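Local coordinates for protein bacterioferritin (Rhodobacter capsulatus, PDB 1JGC) that probably stores iron, oxidising ferrous ions with dioxygen at a ferroxidase centre and helping build a ferric mineral core inside its 24-subunit, heme-binding shell, at residues Val131-Leu134 / Glu135-Ser139; Asp142-Pro146 / Gln147-Leu151. All coordinates share one frame; numbering follows the deposited sequence.

Contact 1: residues Val131-Leu134 / Glu135-Ser139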
loop_
_atom_site.group_PDB
_atom_site.type_symbol
_atom_site.label_atom_id
_atom_site.label_comp_id
_atom_site.label_asym_id
_atom_site.label_seq_id
_atom_site.Cartn_x
_atom_site.Cartn_y
_atom_site.Cartn_z
ATOM N N VAL A 131 -6.267 28.759 -38.815
ATOM C CA VAL A 131 -5.658 29.803 -39.630
ATOM C C VAL A 131 -4.540 30.466 -38.840
ATOM O O VAL A 131 -3.444 30.682 -39.357
ATOM C CB VAL A 131 -6.690 30.889 -40.044
ATOM C CG1 VAL A 131 -5.982 32.062 -40.701
ATOM C CG2 VAL A 131 -7.698 30.307 -41.005
ATOM N N ASP A 132 -4.823 30.783 -37.582
ATOM C CA ASP A 132 -3.835 31.423 -36.721
ATOM C C ASP A 132 -2.566 30.581 -36.678
ATOM O O ASP A 132 -1.450 31.081 -36.869
ATOM C CB ASP A 132 -4.404 31.587 -35.311
ATOM C CG ASP A 132 -3.472 32.352 -34.385
ATOM O OD1 ASP A 132 -2.495 32.969 -34.875
ATOM O OD2 ASP A 132 -3.722 32.346 -33.156
ATOM N N PHE A 133 -2.758 29.288 -36.440
ATOM C CA PHE A 133 -1.655 28.347 -36.358
ATOM C C PHE A 133 -0.855 28.265 -37.667
ATOM O O PHE A 133 0.371 28.408 -37.662
ATOM C CB PHE A 133 -2.194 26.967 -35.979
ATOM C CG PHE A 133 -1.172 25.886 -36.055
ATOM C CD1 PHE A 133 -0.228 25.734 -35.047
ATOM C CD2 PHE A 133 -1.126 25.038 -37.166
ATOM C CE1 PHE A 133 0.755 24.753 -35.137
ATOM C CE2 PHE A 133 -0.146 24.046 -37.271
ATOM C CZ PHE A 133 0.800 23.901 -36.253
ATOM N N LEU A 134 -1.549 28.032 -38.780
ATOM C CA LEU A 134 -0.901 27.929 -40.085
ATOM C C LEU A 134 -0.143 29.204 -40.446
ATOM O O LEU A 134 0.957 29.137 -40.988
ATOM C CB LEU A 134 -1.933 27.619 -41.169
ATOM C CG LEU A 134 -2.592 26.235 -41.144
ATOM C CD1 LEU A 134 -3.688 26.156 -42.208
ATOM C CD2 LEU A 134 -1.538 25.170 -41.392
ATOM N N GLU A 135 -0.720 30.367 -40.151
ATOM C CA GLU A 135 -0.043 31.620 -40.465
ATOM C C GLU A 135 1.240 31.737 -39.654
ATOM O O GLU A 135 2.264 32.192 -40.160
ATOM C CB GLU A 135 -0.953 32.822 -40.187
ATOM C CG GLU A 135 -2.170 32.884 -41.097
ATOM C CD GLU A 135 -3.012 34.122 -40.860
ATOM O OE1 GLU A 135 -3.147 34.528 -39.682
ATOM O OE2 GLU A 135 -3.552 34.681 -41.845
ATOM N N THR A 136 1.189 31.315 -38.399
ATOM C CA THR A 136 2.366 31.364 -37.556
ATOM C C THR A 136 3.414 30.384 -38.092
ATOM O O THR A 136 4.605 30.686 -38.101
ATOM C CB THR A 136 2.000 31.032 -36.098
ATOM O OG1 THR A 136 1.278 32.141 -35.543
ATOM C CG2 THR A 136 3.249 30.757 -35.260
ATOM N N GLN A 137 2.972 29.225 -38.563
ATOM C CA GLN A 137 3.902 28.241 -39.087
ATOM C C GLN A 137 4.527 28.680 -40.401
ATOM O O GLN A 137 5.707 28.430 -40.648
ATOM C CB GLN A 137 3.211 26.887 -39.255
ATOM C CG GLN A 137 3.007 26.168 -37.941
ATOM C CD GLN A 137 4.287 26.089 -37.137
ATOM O OE1 GLN A 137 5.306 25.603 -37.631
ATOM N NE2 GLN A 137 4.246 26.565 -35.897
ATOM N N ILE A 138 3.741 29.334 -41.247
ATOM C CA ILE A 138 4.249 29.802 -42.529
ATOM C C ILE A 138 5.263 30.908 -42.268
ATOM O O ILE A 138 6.305 30.984 -42.917
ATOM C CB ILE A 138 3.097 30.322 -43.414
ATOM C CG1 ILE A 138 2.279 29.130 -43.916
ATOM C CG2 ILE A 138 3.645 31.149 -44.572
ATOM C CD1 ILE A 138 0.944 29.505 -44.496
ATOM N N SER A 139 4.953 31.760 -41.303
ATOM C CA SER A 139 5.846 32.844 -40.944
ATOM C C SER A 139 7.154 32.278 -40.398
ATOM O O SER A 139 8.240 32.772 -40.708
ATOM C CB SER A 139 5.195 33.721 -39.887
ATOM O OG SER A 139 6.164 34.550 -39.291
#
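Asp132 O accepts the amide Thr136 N at 3.1 Å, and the hydroxyl Thr136 OG1 comes to 3.2 Å from the same oxygen. That second approach is doubtful as a bond, since Thr136 OG1 also hydrogen-bonds Asp34 O of a second subunit. The setting is the last long helix of the ferritin four-helix bundle, a worked example of how i to i+4 pairing arranges side chains. Ile138 N donates in the same way to Leu134 O (2.8 Å). On another flank Val131 and Glu135 run side by side: Val131 CG1 stands anti to its own N (chi1 171°) and thereby meets Glu135 CD at 3.6 Å. Beyond CG the Glu135 chain is extended, and its OE1 is hydrogen-bonded by Met1 N of a third subunit. With an alanine in place of Glu135, CG and the carboxylate are gone, which would probably leave that Met1 N without its acceptor and Val131 CG1 without its neighbour. Val131 also packs on Glu94, an iron-binding residue of the ferroxidase centre, which is metal-free here. Phe133 has Lys43 as a cation-pi partner; over one face of its ring, displaced toward the rim, sits Gln137 CG in a CH-pi contact, 3.9 Å from the Phe133 ring centroid.

Contact 2: residues Asp142-Pro146 / Gln147-Leu151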
loop_
_atom_site.group_PDB
_atom_site.type_symbol
_atom_site.label_atom_id
_atom_site.label_comp_id
_atom_site.label_asym_id
_atom_site.label_seq_id
_atom_site.Cartn_x
_atom_site.Cartn_y
_atom_site.Cartn_z
ATOM N N ASP A 142 9.397 30.847 -43.283
ATOM C CA ASP A 142 10.210 31.810 -44.007
ATOM C C ASP A 142 11.366 32.312 -43.146
ATOM O O ASP A 142 12.468 32.531 -43.639
ATOM C CB ASP A 142 9.347 32.985 -44.482
ATOM C CG ASP A 142 8.245 32.548 -45.441
ATOM O OD1 ASP A 142 8.443 31.526 -46.145
ATOM O OD2 ASP A 142 7.189 33.232 -45.499
ATOM N N ARG A 143 11.121 32.491 -41.855
ATOM C CA ARG A 143 12.162 32.966 -40.956
ATOM C C ARG A 143 13.281 31.944 -40.788
ATOM O O ARG A 143 14.460 32.301 -40.819
ATOM C CB ARG A 143 11.574 33.307 -39.588
ATOM C CG ARG A 143 12.631 33.486 -38.523
ATOM C CD ARG A 143 12.049 33.971 -37.221
ATOM N NE ARG A 143 11.848 35.415 -37.222
ATOM C CZ ARG A 143 10.658 35.997 -37.131
ATOM N NH1 ARG A 143 9.567 35.245 -37.041
ATOM N NH2 ARG A 143 10.555 37.322 -37.108
ATOM N N LEU A 144 12.917 30.675 -40.616
ATOM C CA LEU A 144 13.903 29.617 -40.439
ATOM C C LEU A 144 14.555 29.220 -41.757
ATOM O O LEU A 144 15.758 28.941 -41.805
ATOM C CB LEU A 144 13.252 28.366 -39.835
ATOM C CG LEU A 144 12.645 28.444 -38.440
ATOM C CD1 LEU A 144 12.065 27.101 -38.066
ATOM C CD2 LEU A 144 13.709 28.859 -37.446
ATOM N N GLY A 145 13.756 29.188 -42.820
ATOM C CA GLY A 145 14.260 28.779 -44.117
ATOM C C GLY A 145 13.881 27.326 -44.354
ATOM O O GLY A 145 13.684 26.586 -43.400
ATOM N N PRO A 146 13.785 26.879 -45.613
ATOM C CA PRO A 146 13.420 25.493 -45.929
ATOM C C PRO A 146 14.120 24.430 -45.090
ATOM O O PRO A 146 13.460 23.604 -44.469
ATOM C CB PRO A 146 13.772 25.377 -47.408
ATOM C CG PRO A 146 13.517 26.756 -47.907
ATOM C CD PRO A 146 14.126 27.618 -46.838
ATOM N N GLN A 147 15.450 24.451 -45.072
ATOM C CA GLN A 147 16.221 23.462 -44.321
ATOM C C GLN A 147 16.002 23.549 -42.813
ATOM O O GLN A 147 15.826 22.535 -42.140
ATOM C CB GLN A 147 17.712 23.606 -44.637
ATOM C CG GLN A 147 18.022 23.487 -46.118
ATOM C CD GLN A 147 19.510 23.445 -46.410
ATOM O OE1 GLN A 147 20.257 24.338 -46.015
ATOM N NE2 GLN A 147 19.950 22.407 -47.115
ATOM N N GLY A 148 16.009 24.765 -42.288
ATOM C CA GLY A 148 15.813 24.947 -40.862
ATOM C C GLY A 148 14.456 24.475 -40.383
ATOM O O GLY A 148 14.344 23.849 -39.330
ATOM N N PHE A 149 13.418 24.774 -41.153
ATOM C CA PHE A 149 12.075 24.363 -40.778
ATOM C C PHE A 149 11.957 22.849 -40.836
ATOM O O PHE A 149 11.336 22.237 -39.971
ATOM C CB PHE A 149 11.034 24.977 -41.721
ATOM C CG PHE A 149 9.617 24.715 -41.305
ATOM C CD1 PHE A 149 8.977 25.560 -40.411
ATOM C CD2 PHE A 149 8.933 23.610 -41.791
ATOM C CE1 PHE A 149 7.671 25.303 -40.008
ATOM C CE2 PHE A 149 7.635 23.348 -41.395
ATOM C CZ PHE A 149 7.001 24.193 -40.505
ATOM N N ALA A 150 12.539 22.249 -41.870
ATOM C CA ALA A 150 12.486 20.803 -42.025
ATOM C C ALA A 150 13.203 20.154 -40.845
ATOM O O ALA A 150 12.745 19.153 -40.308
ATOM C CB ALA A 150 13.137 20.393 -43.336
ATOM N N LEU A 151 14.323 20.740 -40.440
ATOM C CA LEU A 151 15.084 20.213 -39.323
ATOM C C LEU A 151 14.238 20.204 -38.048
ATOM O O LEU A 151 14.148 19.191 -37.362
ATOM C CB LEU A 151 16.348 21.049 -39.124
ATOM C CG LEU A 151 17.284 20.672 -37.974
ATOM C CD1 LEU A 151 17.592 19.181 -38.017
ATOM C CD2 LEU A 151 18.564 21.488 -38.086
#
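Between Leu144 and Phe149 the backbone leaves one helix and starts another: Gly145 departs from helical angles with a positive phi of 99°, ending helix 114-144, and at the same time occupies the N-cap position before helix 146-152. At such angles a side chain would run into the preceding carbonyl, so glycine suits the corner. The new helix is then held by its first backbone bonds, Phe149 N to Gly145 O at 2.9 Å and Ala150 N to Pro146 O at 3.1 Å. Pro146 has no N-H, which costs nothing here, because the first-turn amides of a helix have no preceding helical carbonyl to bond.

Leu144 reaches across the corner. With CG anti to its carbonyl carbon (chi1 -63°), it brings CD1 to 3.9 Å from Phe149 CA, while Leu144 CB lies 3.8 Å from Phe149 N. The two side chains meet where Leu144 CD1 approaches Phe149 CD1 at 4.2 Å. From there the Phe149 ring reaches back to Tyr141 and Gln137 of the long helix, while the short helix itself runs roughly across it. A CB on Gly148 would probably come up against Leu144 O, so the close approach of the two turns suits a glycine.

The same residues meet other copies of the protein. Leu144 packs on Ala150 of a second subunit, and Ala150 in turn on Leu144 of a fourth, a cyclic pattern consistent with the short C-terminal helices gathering round a four-fold axis, as in other ferritins. The chemistry is thus divided: the positive phi that Gly145, having no CB, can adopt, together with the main-chain hydrogen bonds, sets the course of the chain, whereas the apolar groups of Leu144, Phe149 and Ala150 are consistent with hydrophobic packing, within the subunit and between subunits, helping to fix the short helix.

Overall arrangement
Followed from the N terminus, the chain builds helices 5-34, 38-64 and 83-111 before helix 114-144 brings it to contact 1, a local contact within one continuous helix. Contact 2 comes later, where that helix gives way to helix 146-152. The two stand in series, neither nested nor crossing, and each closes just a helical turn or a corner instead of a long loop. Their centres are about 14 Å apart, yet they touch: Gln137 OE1 lies 3.4 Å from Phe149 CE1, so the Phe149 side chain of the short helix reaches back to contact 1. Both also meet the second subunit. Together they tie the part of the bundle near the ferroxidase site to the short C-terminal helix and to neighbouring subunits.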